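Local coordinates for protein yahD a copper inducible hydrolase (Lactococcus lactis subsp. lactis, PDB 3OG9), which is probably a copper-inducible hydrolase of the alpha/beta hydrolase fold, and binds D-malate in a pocket, at residues 5-10 with 95-100; 14-19 with 41-46; 134-139 with 161-166; 154-159 with 166-171. All coordinates share one frame; numbering follows the deposited sequence. Where two conformers were deposited one is given.

Contact 1: residues 5-10 with 95-100; sequences TDYVFK and EKHDLD
The imidazole of His-97 lies between two layers: Phe-9 covers one face and CG of Lys-96 sits over the centre of the opposite face. Phe-9 and His-97 form an offset stack, nearly parallel, their planes 9° apart and ring centroids 4.2 Å apart, and their side chains run past each other in opposite directions. Each CB therefore sits over the partner's ring, with His-97 CB 3.9 Å from the Phe-9 centroid. At the imidazole edge, Tyr-7 OH meets His-97 NE2 tip to tip in a hydrogen bond of 2.9 Å. The same phenol oxygen accepts a second bond from Lys-96 NZ at 2.6 Å; the ammonium lies in the plane of the Tyr-7 ring, and the extended lysine chain carries it there. Leu-99 adds CD2, 3.8 Å from Phe-9 CE1. An alanine in place of Phe-9 would strip the aromatic ring from one imidazole face and from the Leu-99 methyls, probably leaving His-97 held mainly by Tyr-7 and Lys-96. Asp-98 turns the chain out of the helix with positive phi, in a Schellman motif. The result is an aromatic cluster at the surface, joining edge strand 7-10 of the alpha/beta hydrolase sheet to the C-terminal end of helix 76-97.

Contact 2: residues 14-19 with 41-46; sequences KDLAPL and PSHPIL
Leu-19 and Ile-45 pair in parallel where strands 19-22 and 45-48 begin, side by side in the central sheet of the alpha/beta hydrolase fold. Leu-19 N gives a hydrogen bond to Pro-44 O at 3.0 Å, and Leu-19 O receives Leu-46 N at 2.8 Å. This end of the contact is close-packed. Leu-19 CD1 rests 3.8 Å from Ile-45 CG1, on the sheet face where Ala-36 of helix 33-39 touches both residues, and CG of Leu-19 lies against CB of His-43. The tight packing continues ahead of the strands, where the segments are irregular: Leu-16 crosses His-43 at about a right angle and sets its CG over the centre of the imidazole, 3.9 Å from the ring centroid. The carbonyl oxygen of Leu-16 faces CD of Pro-44.

The loose side lies beyond Leu-16. Its CD2 reaches on to Ser-42 CB, a contact at the margin, and to Pro-41 it comes near just the carbonyl oxygen. Lys-14 and Asp-15, farther out, are exposed and pair with each other in a salt bridge instead of meeting the other segment.

His-43 is buried, with its NE2 hydrogen-bonded to NZ of Lys-209, the last residue of the chain. A leucine in its place would probably leave the Ala-17 carbonyl without this side-chain donor and the Lys-209 amine without its ring partner. That carbonyl takes His-43 ND1 on a lone pair at 2.7 Å from Ala-17 O, with the oxygen only 8° out of the imidazole plane.

Contact 3: residues 134-139 with 161-166; sequences HGMQLE and MIVPQK
Met-136 turns its CG between its own backbone N and carbonyl carbon (chi1 69°), and a bend at chi3 (-55°) brings CE round to the chain at Ile-162 and Pro-164. There the methyl lies 3.6 Å from Ile-162 O and 4.2 Å from Pro-164 CD, with the methionine and the proline ring crossing obliquely. Val-163 holds CG1 anti to its backbone N (chi1 176°), and both methyls lie against CB of Met-136. CG2 is 4.0 Å from Met-136 CB, while CG1 approaches Gly-135 O at 3.8 Å. Pro-164 occupies the N-cap position of helix 165-177. The loop after strand 129-133 thus packs against the chain just ahead of that helix.

Polar bonds to neighbours hold the loop in place: Asn-114, a malate-binding residue, accepts from Met-136 N through OD1, and Asn-167 OD1 accepts from Gln-137 N. On the other segment, Ile-162 N bonds to Asp-160, whose geometry with Ser-110 and His-191 is consistent with a Ser-His-Asp triad.

No hydrogen bond joins the two segments. Met-136 also touches the bound D-malate, so it brings an apolar side chain to the pocket, beside the malate-binding residues Asn-114 and His-191, and Val-163 and Pro-164 pack against it.

Contact 4: residues 154-159 with 166-171; sequences LSYAPN and KNFGDL
Strand 151-156 and helix 165-177 are the first two elements of a beta-alpha-beta unit completed by strand 181-186, and Phe-168 is the helix residue with the largest share of the contact between them. The short segments run nearly antiparallel, at 169°, with their axes 10.8 Å apart at closest approach. Phe-168 has CG anti to its backbone N (chi1 -168°), which carries CG toward the strand. Tyr-156 covers one face of the Phe-168 ring in an offset stack, with centroids 4.7 Å apart and planes at 15°. The overlap is shifted so that Tyr-156 CB lies over the phenylalanine ring toward its rim, 3.7 Å from the centroid, while Tyr-156 CD1 meets Phe-168 CG at 3.6 Å. Leu-154 approaches differently: its CB comes to the ring edge, in plane, 3.7 Å from Phe-168 CZ. A turn farther along the helix, Leu-171 CD2 touches Leu-154 CD1 at 4.3 Å, a looser apolar contact.

Around this layer, Ile-184 of strand 181-186 touches both Leu-154 and Phe-168, and Val-163 packs on Phe-168 from the loop before the helix. Ser-155 points away from the helix, its hydroxyl hydrogen-bonded to Glu-197 of helix 195-208; the strand thus lies between helices 165-177 and 195-208.

Overall arrangement
The four contacts fall into two pairs on opposite sides of the chain's centre. Contacts 1 and 2 touch through neighbouring strands 7-10 and 45-48, where Lys-10 O and Ile-45 N probably hydrogen-bond; contact 2 is nested inside the chain loop closed by contact 1. Contacts 3 and 4, with centres about 6 Å apart, share Lys-166 and helix 165-177. Contact 1 is a surface contact and the other three are buried. Chemistry follows place: side-chain hydrogen bonds join aromatic stacking at the surface in contact 1, backbone bonds dominate the sheet pairing of contact 2, and contacts 3 and 4 are apolar across their segments. Contact 3 alone reaches the malate pocket.

Contact 1: residues 5-10 with 95-100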
loop_
_atom_site.group_PDB
_atom_site.type_symbol
_atom_site.label_atom_id
_atom_site.label_comp_id
_atom_site.label_asym_id
_atom_site.label_seq_id
_atom_site.Cartn_x
_atom_site.Cartn_y
_atom_site.Cartn_z
ATOM N N THR A 5 -15.888 -6.657 -9.561
ATOM C CA THR A 5 -14.594 -6.081 -9.220
ATOM C C THR A 5 -13.881 -5.506 -10.424
ATOM O O THR A 5 -13.673 -6.174 -11.436
ATOM C CB THR A 5 -13.687 -7.106 -8.537
ATOM O OG1 THR A 5 -14.435 -7.760 -7.500
ATOM C CG2 THR A 5 -12.420 -6.414 -7.926
ATOM N N ASP A 6 -13.489 -4.249 -10.285
ATOM C CA ASP A 6 -12.643 -3.593 -11.261
ATOM C C ASP A 6 -11.181 -3.880 -10.949
ATOM O O ASP A 6 -10.677 -3.473 -9.895
ATOM C CB ASP A 6 -12.930 -2.102 -11.200
ATOM C CG ASP A 6 -14.361 -1.793 -11.600
ATOM O OD1 ASP A 6 -14.693 -2.165 -12.734
ATOM O OD2 ASP A 6 -15.141 -1.237 -10.774
ATOM N N TYR A 7 -10.520 -4.616 -11.840
ATOM C CA TYR A 7 -9.105 -4.988 -11.619
ATOM C C TYR A 7 -8.356 -5.200 -12.935
ATOM O O TYR A 7 -8.976 -5.438 -13.971
ATOM C CB TYR A 7 -8.983 -6.189 -10.668
ATOM C CG TYR A 7 -9.166 -7.552 -11.299
ATOM C CD1 TYR A 7 -8.069 -8.291 -11.727
ATOM C CD2 TYR A 7 -10.453 -8.094 -11.481
ATOM C CE1 TYR A 7 -8.238 -9.563 -12.329
ATOM C CE2 TYR A 7 -10.631 -9.337 -12.074
ATOM C CZ TYR A 7 -9.533 -10.074 -12.477
ATOM O OH TYR A 7 -9.726 -11.314 -13.053
ATOM N N VAL A 8 -7.026 -5.071 -12.901
ATOM C CA VAL A 8 -6.145 -5.490 -14.012
ATOM C C VAL A 8 -5.284 -6.658 -13.550
ATOM O O VAL A 8 -4.727 -6.622 -12.437
ATOM C CB VAL A 8 -5.173 -4.329 -14.400
ATOM C CG1 VAL A 8 -4.088 -4.791 -15.409
ATOM C CG2 VAL A 8 -5.924 -3.187 -14.953
ATOM N N PHE A 9 -5.145 -7.675 -14.397
ATOM C CA PHE A 9 -4.092 -8.678 -14.203
ATOM C C PHE A 9 -3.176 -8.715 -15.439
ATOM O O PHE A 9 -3.664 -8.715 -16.563
ATOM C CB PHE A 9 -4.667 -10.055 -13.889
ATOM C CG PHE A 9 -3.619 -11.139 -13.885
ATOM C CD1 PHE A 9 -2.688 -11.209 -12.856
ATOM C CD2 PHE A 9 -3.508 -12.015 -14.941
ATOM C CE1 PHE A 9 -1.693 -12.170 -12.857
ATOM C CE2 PHE A 9 -2.517 -12.979 -14.944
ATOM C CZ PHE A 9 -1.605 -13.046 -13.906
ATOM N N LYS A 10 -1.865 -8.677 -15.230
ATOM C CA LYS A 10 -0.910 -8.785 -16.331
ATOM C C LYS A 10 0.086 -9.859 -15.968
ATOM O O LYS A 10 0.818 -9.718 -14.976
ATOM C CB LYS A 10 -0.162 -7.483 -16.567
ATOM C CG LYS A 10 -0.896 -6.405 -17.314
ATOM C CD LYS A 10 -0.057 -5.125 -17.175
ATOM C CE LYS A 10 -0.115 -4.248 -18.396
ATOM N NZ LYS A 10 1.134 -4.228 -19.204
ATOM N N GLU A 95 -6.095 -17.059 -6.393
ATOM C CA GLU A 95 -6.673 -18.325 -6.804
ATOM C C GLU A 95 -6.899 -18.412 -8.323
ATOM O O GLU A 95 -6.344 -19.298 -9.003
ATOM C CB GLU A 95 -8.010 -18.471 -6.082
ATOM C CG GLU A 95 -7.973 -19.476 -5.030
ATOM C CD GLU A 95 -7.884 -20.841 -5.663
ATOM O OE1 GLU A 95 -6.820 -21.508 -5.516
ATOM O OE2 GLU A 95 -8.878 -21.212 -6.339
ATOM N N LYS A 96 -7.703 -17.490 -8.838
ATOM C CA LYS A 96 -8.024 -17.403 -10.271
ATOM C C LYS A 96 -6.786 -17.295 -11.159
ATOM O O LYS A 96 -6.761 -17.863 -12.257
ATOM C CB LYS A 96 -8.981 -16.219 -10.512
ATOM C CG LYS A 96 -9.425 -15.939 -11.974
ATOM C CD LYS A 96 -10.520 -14.844 -11.979
ATOM C CE LYS A 96 -10.810 -14.247 -13.371
ATOM N NZ LYS A 96 -11.711 -13.031 -13.250
ATOM N N HIS A 97 -5.764 -16.561 -10.715
ATOM C CA HIS A 97 -4.607 -16.314 -11.575
ATOM C C HIS A 97 -3.343 -17.087 -11.158
ATOM O O HIS A 97 -2.251 -16.812 -11.648
ATOM C CB HIS A 97 -4.358 -14.796 -11.763
ATOM C CG HIS A 97 -5.501 -14.086 -12.418
ATOM N ND1 HIS A 97 -5.920 -14.374 -13.702
ATOM C CD2 HIS A 97 -6.345 -13.135 -11.955
ATOM C CE1 HIS A 97 -6.968 -13.627 -14.003
ATOM N NE2 HIS A 97 -7.255 -12.876 -12.956
ATOM N N ASP A 98 -3.501 -18.052 -10.257
ATOM C CA ASP A 98 -2.373 -18.864 -9.763
ATOM C C ASP A 98 -1.217 -18.083 -9.181
ATOM O O ASP A 98 -0.061 -18.348 -9.505
ATOM C CB ASP A 98 -1.828 -19.771 -10.867
ATOM C CG ASP A 98 -2.527 -21.076 -10.892
ATOM O OD1 ASP A 98 -2.221 -21.912 -9.996
ATOM O OD2 ASP A 98 -3.396 -21.249 -11.774
ATOM N N LEU A 99 -1.540 -17.116 -8.327
ATOM C CA LEU A 99 -0.529 -16.307 -7.669
ATOM C C LEU A 99 -0.430 -16.780 -6.226
ATOM O O LEU A 99 -1.400 -17.267 -5.657
ATOM C CB LEU A 99 -0.926 -14.819 -7.730
ATOM C CG LEU A 99 -1.427 -14.288 -9.088
ATOM C CD1 LEU A 99 -1.828 -12.785 -9.029
ATOM C CD2 LEU A 99 -0.377 -14.519 -10.167
ATOM N N ASP A 100 0.761 -16.644 -5.656
ATOM C CA ASP A 100 1.042 -16.970 -4.256
ATOM C C ASP A 100 1.047 -15.698 -3.407
ATOM O O ASP A 100 1.921 -14.857 -3.566
ATOM C CB ASP A 100 2.415 -17.617 -4.180
ATOM C CG ASP A 100 2.430 -18.994 -4.804
ATOM O OD1 ASP A 100 1.394 -19.702 -4.696
ATOM O OD2 ASP A 100 3.466 -19.351 -5.403
#

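Contact 2: residues 14-19 with 41-46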
loop_
_atom_site.group_PDB
_atom_site.type_symbol
_atom_site.label_atom_id
_atom_site.label_comp_id
_atom_site.label_asym_id
_atom_site.label_seq_id
_atom_site.Cartn_x
_atom_site.Cartn_y
_atom_site.Cartn_z
ATOM N N LYS A 14 5.628 -16.058 -14.811
ATOM C CA LYS A 14 4.876 -16.768 -13.769
ATOM C C LYS A 14 5.648 -17.153 -12.492
ATOM O O LYS A 14 5.029 -17.274 -11.446
ATOM C CB LYS A 14 4.163 -18.008 -14.347
ATOM C CG LYS A 14 5.098 -19.124 -14.787
ATOM C CD LYS A 14 4.322 -20.379 -15.230
ATOM C CE LYS A 14 3.770 -21.149 -14.045
ATOM N NZ LYS A 14 4.826 -21.949 -13.306
ATOM N N ASP A 15 6.968 -17.352 -12.571
ATOM C CA ASP A 15 7.728 -17.819 -11.388
ATOM C C ASP A 15 8.171 -16.674 -10.465
ATOM O O ASP A 15 8.669 -16.925 -9.356
ATOM C CB ASP A 15 8.937 -18.686 -11.800
ATOM C CG ASP A 15 8.543 -19.901 -12.638
ATOM O OD1 ASP A 15 8.760 -19.882 -13.856
ATOM O OD2 ASP A 15 8.003 -20.882 -12.096
ATOM N N LEU A 16 7.984 -15.430 -10.919
ATOM C CA LEU A 16 8.383 -14.257 -10.147
ATOM C C LEU A 16 7.262 -13.815 -9.204
ATOM O O LEU A 16 6.070 -14.032 -9.492
ATOM C CB LEU A 16 8.742 -13.110 -11.080
ATOM C CG LEU A 16 10.205 -12.780 -11.362
ATOM C CD1 LEU A 16 11.088 -14.022 -11.441
ATOM C CD2 LEU A 16 10.362 -11.915 -12.628
ATOM N N ALA A 17 7.654 -13.198 -8.093
ATOM C CA ALA A 17 6.721 -12.723 -7.062
ATOM C C ALA A 17 5.694 -11.739 -7.618
ATOM O O ALA A 17 6.037 -10.825 -8.368
ATOM C CB ALA A 17 7.492 -12.074 -5.924
ATOM N N PRO A 18 4.427 -11.923 -7.241
ATOM C CA PRO A 18 3.385 -11.072 -7.779
ATOM C C PRO A 18 3.391 -9.717 -7.084
ATOM O O PRO A 18 3.791 -9.607 -5.908
ATOM C CB PRO A 18 2.111 -11.852 -7.452
ATOM C CG PRO A 18 2.450 -12.573 -6.169
ATOM C CD PRO A 18 3.904 -12.942 -6.313
ATOM N N LEU A 19 2.958 -8.697 -7.814
ATOM C CA LEU A 19 2.804 -7.350 -7.258
ATOM C C LEU A 19 1.333 -7.070 -7.082
ATOM O O LEU A 19 0.551 -7.321 -8.004
ATOM C CB LEU A 19 3.403 -6.312 -8.227
ATOM C CG LEU A 19 4.780 -6.651 -8.800
ATOM C CD1 LEU A 19 5.141 -5.597 -9.811
ATOM C CD2 LEU A 19 5.862 -6.795 -7.694
ATOM N N PRO A 41 10.531 -5.173 -12.954
ATOM C CA PRO A 41 10.322 -5.625 -14.333
ATOM C C PRO A 41 10.030 -7.125 -14.412
ATOM O O PRO A 41 10.684 -7.906 -13.713
ATOM C CB PRO A 41 11.674 -5.314 -15.019
ATOM C CG PRO A 41 12.198 -4.144 -14.268
ATOM C CD PRO A 41 11.823 -4.458 -12.816
ATOM N N SER A 42 9.048 -7.499 -15.242
ATOM C CA SER A 42 8.703 -8.904 -15.526
ATOM C C SER A 42 7.799 -9.573 -14.464
ATOM O O SER A 42 7.340 -10.695 -14.671
ATOM C CB SER A 42 9.960 -9.784 -15.737
ATOM O OG SER A 42 10.924 -9.245 -16.641
ATOM N N HIS A 43 7.563 -8.917 -13.326
ATOM C CA HIS A 43 6.750 -9.548 -12.276
ATOM C C HIS A 43 5.273 -9.485 -12.660
ATOM O O HIS A 43 4.827 -8.482 -13.192
ATOM C CB HIS A 43 6.966 -8.870 -10.910
ATOM C CG HIS A 43 8.312 -9.144 -10.299
ATOM N ND1 HIS A 43 8.458 -9.804 -9.098
ATOM C CD2 HIS A 43 9.566 -8.823 -10.700
ATOM C CE1 HIS A 43 9.744 -9.888 -8.789
ATOM N NE2 HIS A 43 10.438 -9.285 -9.736
ATOM N N PRO A 44 4.512 -10.559 -12.378
ATOM C CA PRO A 44 3.068 -10.515 -12.614
ATOM C C PRO A 44 2.461 -9.340 -11.827
ATOM O O PRO A 44 2.963 -8.980 -10.753
ATOM C CB PRO A 44 2.561 -11.828 -11.995
ATOM C CG PRO A 44 3.771 -12.756 -12.046
ATOM C CD PRO A 44 4.963 -11.844 -11.814
ATOM N N ILE A 45 1.373 -8.787 -12.335
ATOM C CA ILE A 45 0.774 -7.616 -11.693
ATOM C C ILE A 45 -0.692 -7.880 -11.452
ATOM O O ILE A 45 -1.383 -8.311 -12.367
ATOM C CB ILE A 45 0.930 -6.343 -12.557
ATOM C CG1 ILE A 45 2.367 -5.814 -12.455
ATOM C CG2 ILE A 45 -0.115 -5.227 -12.125
ATOM C CD1 ILE A 45 2.716 -4.786 -13.532
ATOM N N LEU A 46 -1.131 -7.677 -10.205
ATOM C CA LEU A 46 -2.534 -7.654 -9.863
ATOM C C LEU A 46 -2.869 -6.268 -9.302
ATOM O O LEU A 46 -2.262 -5.833 -8.337
ATOM C CB LEU A 46 -2.837 -8.710 -8.793
ATOM C CG LEU A 46 -4.347 -8.878 -8.507
ATOM C CD1 LEU A 46 -5.117 -9.308 -9.760
ATOM C CD2 LEU A 46 -4.508 -9.898 -7.390
#

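Contact 3: residues 134-139 with 161-166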
loop_
_atom_site.group_PDB
_atom_site.type_symbol
_atom_site.label_atom_id
_atom_site.label_comp_id
_atom_site.label_asym_id
_atom_site.label_seq_id
_atom_site.Cartn_x
_atom_site.Cartn_y
_atom_site.Cartn_z
ATOM N N HIS A 134 4.362 7.610 0.195
ATOM C CA HIS A 134 3.605 8.628 0.928
ATOM C C HIS A 134 2.448 8.067 1.751
ATOM O O HIS A 134 1.314 8.593 1.731
ATOM C CB HIS A 134 3.181 9.759 -0.029
ATOM C CG HIS A 134 4.361 10.367 -0.700
ATOM N ND1 HIS A 134 5.278 11.124 -0.008
ATOM C CD2 HIS A 134 4.853 10.222 -1.952
ATOM C CE1 HIS A 134 6.278 11.441 -0.813
ATOM N NE2 HIS A 134 6.038 10.913 -2.000
ATOM N N GLY A 135 2.777 7.015 2.503
ATOM C CA GLY A 135 1.849 6.384 3.414
ATOM C C GLY A 135 1.840 7.044 4.796
ATOM O O GLY A 135 2.692 7.908 5.137
ATOM N N MET A 136 0.884 6.600 5.620
ATOM C CA MET A 136 0.699 7.141 6.944
ATOM C C MET A 136 0.000 6.139 7.825
ATOM O O MET A 136 -0.532 5.147 7.336
ATOM C CB MET A 136 -0.149 8.413 6.861
ATOM C CG MET A 136 -1.633 8.176 6.465
ATOM S SD MET A 136 -2.402 9.725 5.957
ATOM C CE MET A 136 -2.086 10.699 7.382
ATOM N N GLN A 137 -0.009 6.412 9.137
ATOM C CA GLN A 137 -0.820 5.621 10.061
ATOM C C GLN A 137 -2.311 6.037 9.971
ATOM O O GLN A 137 -2.624 7.215 10.099
ATOM C CB GLN A 137 -0.277 5.803 11.491
ATOM C CG GLN A 137 -0.991 4.943 12.496
ATOM C CD GLN A 137 -0.714 5.327 13.903
ATOM O OE1 GLN A 137 -1.073 6.433 14.348
ATOM N NE2 GLN A 137 -0.085 4.417 14.641
ATOM N N LEU A 138 -3.215 5.076 9.778
ATOM C CA LEU A 138 -4.663 5.333 9.759
ATOM C C LEU A 138 -5.336 5.262 11.158
ATOM O O LEU A 138 -6.309 5.969 11.419
ATOM C CB LEU A 138 -5.337 4.314 8.828
ATOM C CG LEU A 138 -4.904 4.451 7.371
ATOM C CD1 LEU A 138 -5.689 3.476 6.562
ATOM C CD2 LEU A 138 -5.130 5.914 6.886
ATOM N N GLU A 139 -4.822 4.390 12.025
ATOM C CA GLU A 139 -5.384 4.175 13.342
ATOM C C GLU A 139 -4.305 3.667 14.312
ATOM O O GLU A 139 -3.300 3.061 13.899
ATOM C CB GLU A 139 -6.569 3.183 13.268
ATOM C CG GLU A 139 -6.236 1.935 12.453
ATOM C CD GLU A 139 -7.178 0.758 12.707
ATOM O OE1 GLU A 139 -8.054 0.879 13.629
ATOM O OE2 GLU A 139 -7.011 -0.284 11.997
ATOM N N MET A 161 1.780 18.184 3.248
ATOM C CA MET A 161 0.746 18.731 4.127
ATOM C C MET A 161 -0.160 17.605 4.646
ATOM O O MET A 161 -0.767 17.721 5.716
ATOM N N ILE A 162 -0.238 16.510 3.899
ATOM C CA ILE A 162 -1.194 15.454 4.191
ATOM C C ILE A 162 -0.715 14.500 5.279
ATOM O O ILE A 162 -1.533 13.973 6.049
ATOM C CB ILE A 162 -1.641 14.725 2.876
ATOM C CG1 ILE A 162 -2.308 15.764 1.968
ATOM C CG2 ILE A 162 -2.584 13.536 3.178
ATOM C CD1 ILE A 162 -2.533 15.355 0.570
ATOM N N VAL A 163 0.599 14.279 5.354
ATOM C CA VAL A 163 1.138 13.358 6.330
ATOM C C VAL A 163 1.954 14.154 7.358
ATOM O O VAL A 163 3.056 14.597 7.054
ATOM C CB VAL A 163 2.019 12.250 5.674
ATOM C CG1 VAL A 163 2.674 11.335 6.736
ATOM C CG2 VAL A 163 1.206 11.441 4.647
ATOM N N PRO A 164 1.414 14.324 8.572
ATOM C CA PRO A 164 2.144 14.930 9.674
ATOM C C PRO A 164 3.390 14.123 10.036
ATOM O O PRO A 164 3.361 12.877 10.011
ATOM C CB PRO A 164 1.153 14.843 10.843
ATOM C CG PRO A 164 -0.193 14.763 10.201
ATOM C CD PRO A 164 0.043 13.935 8.967
ATOM N N GLN A 165 4.445 14.828 10.443
ATOM C CA GLN A 165 5.656 14.178 10.913
ATOM C C GLN A 165 5.381 13.174 12.031
ATOM O O GLN A 165 5.881 12.044 11.994
ATOM C CB GLN A 165 6.684 15.226 11.387
ATOM C CG GLN A 165 7.924 14.626 12.001
ATOM C CD GLN A 165 8.989 15.669 12.352
ATOM O OE1 GLN A 165 9.516 16.373 11.479
ATOM N NE2 GLN A 165 9.336 15.745 13.641
ATOM N N LYS A 166 4.589 13.582 13.024
ATOM C CA LYS A 166 4.308 12.703 14.166
ATOM C C LYS A 166 3.619 11.457 13.673
ATOM O O LYS A 166 3.897 10.350 14.147
ATOM C CB LYS A 166 3.442 13.398 15.234
ATOM C CG LYS A 166 3.026 12.449 16.420
ATOM C CD LYS A 166 2.841 13.191 17.747
ATOM C CE LYS A 166 1.500 13.898 17.837
ATOM N NZ LYS A 166 1.474 14.845 19.013
#

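Contact 4: residues 154-159 with 166-171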
loop_
_atom_site.group_PDB
_atom_site.type_symbol
_atom_site.label_atom_id
_atom_site.label_comp_id
_atom_site.label_asym_id
_atom_site.label_seq_id
_atom_site.Cartn_x
_atom_site.Cartn_y
_atom_site.Cartn_z
ATOM N N LEU A 154 9.402 2.794 2.626
ATOM C CA LEU A 154 8.476 3.894 2.849
ATOM C C LEU A 154 9.076 5.164 2.335
ATOM O O LEU A 154 10.261 5.449 2.597
ATOM C CB LEU A 154 8.197 4.119 4.351
ATOM C CG LEU A 154 7.683 2.943 5.166
ATOM C CD1 LEU A 154 7.664 3.289 6.671
ATOM C CD2 LEU A 154 6.287 2.510 4.720
ATOM N N SER A 155 8.269 5.967 1.656
ATOM C CA SER A 155 8.733 7.342 1.348
ATOM C C SER A 155 7.977 8.347 2.208
ATOM O O SER A 155 6.851 8.082 2.619
ATOM C CB SER A 155 8.533 7.680 -0.113
ATOM O OG SER A 155 7.159 7.796 -0.424
ATOM N N TYR A 156 8.599 9.518 2.418
ATOM C CA TYR A 156 8.001 10.588 3.169
ATOM C C TYR A 156 8.562 11.897 2.589
ATOM O O TYR A 156 9.721 11.927 2.166
ATOM C CB TYR A 156 8.410 10.392 4.638
ATOM C CG TYR A 156 8.129 11.555 5.525
ATOM C CD1 TYR A 156 6.812 11.843 5.935
ATOM C CD2 TYR A 156 9.171 12.393 5.950
ATOM C CE1 TYR A 156 6.547 12.951 6.750
ATOM C CE2 TYR A 156 8.913 13.485 6.776
ATOM C CZ TYR A 156 7.609 13.756 7.174
ATOM O OH TYR A 156 7.351 14.861 7.979
ATOM N N ALA A 157 7.757 12.957 2.540
ATOM C CA ALA A 157 8.337 14.289 2.289
ATOM C C ALA A 157 8.051 15.209 3.480
ATOM O O ALA A 157 6.946 15.191 3.997
ATOM C CB ALA A 157 7.783 14.892 0.992
ATOM N N PRO A 158 9.007 16.048 3.905
ATOM C CA PRO A 158 8.715 16.877 5.087
ATOM C C PRO A 158 7.842 18.101 4.718
ATOM O O PRO A 158 7.382 18.820 5.614
ATOM C CB PRO A 158 10.109 17.275 5.604
ATOM C CG PRO A 158 10.996 17.263 4.377
ATOM C CD PRO A 158 10.275 16.490 3.269
ATOM N N ASN A 159 7.597 18.331 3.438
ATOM C CA ASN A 159 6.632 19.333 3.017
ATOM C C ASN A 159 5.274 18.744 2.603
ATOM O O ASN A 159 4.436 19.433 2.006
ATOM C CB ASN A 159 7.215 20.236 1.920
ATOM C CG ASN A 159 7.718 19.462 0.682
ATOM O OD1 ASN A 159 7.948 18.247 0.709
ATOM N ND2 ASN A 159 7.904 20.196 -0.417
ATOM N N LYS A 166 4.589 13.582 13.024
ATOM C CA LYS A 166 4.308 12.703 14.166
ATOM C C LYS A 166 3.619 11.457 13.673
ATOM O O LYS A 166 3.897 10.350 14.147
ATOM C CB LYS A 166 3.442 13.398 15.234
ATOM C CG LYS A 166 3.026 12.449 16.420
ATOM C CD LYS A 166 2.841 13.191 17.747
ATOM C CE LYS A 166 1.500 13.898 17.837
ATOM N NZ LYS A 166 1.474 14.845 19.013
ATOM N N ASN A 167 2.679 11.642 12.752
ATOM C CA ASN A 167 1.962 10.508 12.191
ATOM C C ASN A 167 2.912 9.531 11.497
ATOM O O ASN A 167 2.847 8.317 11.737
ATOM C CB ASN A 167 0.860 10.952 11.215
ATOM C CG ASN A 167 0.116 9.750 10.630
ATOM O OD1 ASN A 167 0.736 8.869 10.020
ATOM N ND2 ASN A 167 -1.180 9.669 10.882
ATOM N N PHE A 168 3.778 10.040 10.613
ATOM C CA PHE A 168 4.778 9.164 9.989
ATOM C C PHE A 168 5.708 8.462 11.011
ATOM O O PHE A 168 6.008 7.290 10.848
ATOM C CB PHE A 168 5.563 9.901 8.895
ATOM C CG PHE A 168 6.399 8.974 8.022
ATOM C CD1 PHE A 168 5.783 8.112 7.092
ATOM C CD2 PHE A 168 7.803 8.950 8.153
ATOM C CE1 PHE A 168 6.563 7.228 6.282
ATOM C CE2 PHE A 168 8.601 8.064 7.355
ATOM C CZ PHE A 168 7.982 7.198 6.435
ATOM N N GLY A 169 6.113 9.166 12.078
ATOM C CA GLY A 169 6.841 8.536 13.211
ATOM C C GLY A 169 6.113 7.368 13.864
ATOM O O GLY A 169 6.731 6.357 14.288
ATOM N N ASP A 170 4.794 7.504 13.997
ATOM C CA ASP A 170 3.966 6.429 14.547
ATOM C C ASP A 170 3.867 5.245 13.602
ATOM O O ASP A 170 3.887 4.095 14.045
ATOM C CB ASP A 170 2.555 6.924 14.945
ATOM C CG ASP A 170 2.528 7.650 16.316
ATOM O OD1 ASP A 170 3.317 7.307 17.259
ATOM O OD2 ASP A 170 1.684 8.567 16.473
ATOM N N LEU A 171 3.725 5.507 12.305
ATOM C CA LEU A 171 3.746 4.419 11.330
ATOM C C LEU A 171 5.074 3.629 11.365
ATOM O O LEU A 171 5.067 2.412 11.380
ATOM C CB LEU A 171 3.501 4.962 9.909
ATOM C CG LEU A 171 3.690 3.919 8.798
ATOM C CD1 LEU A 171 2.574 2.853 8.884
ATOM C CD2 LEU A 171 3.677 4.634 7.437
#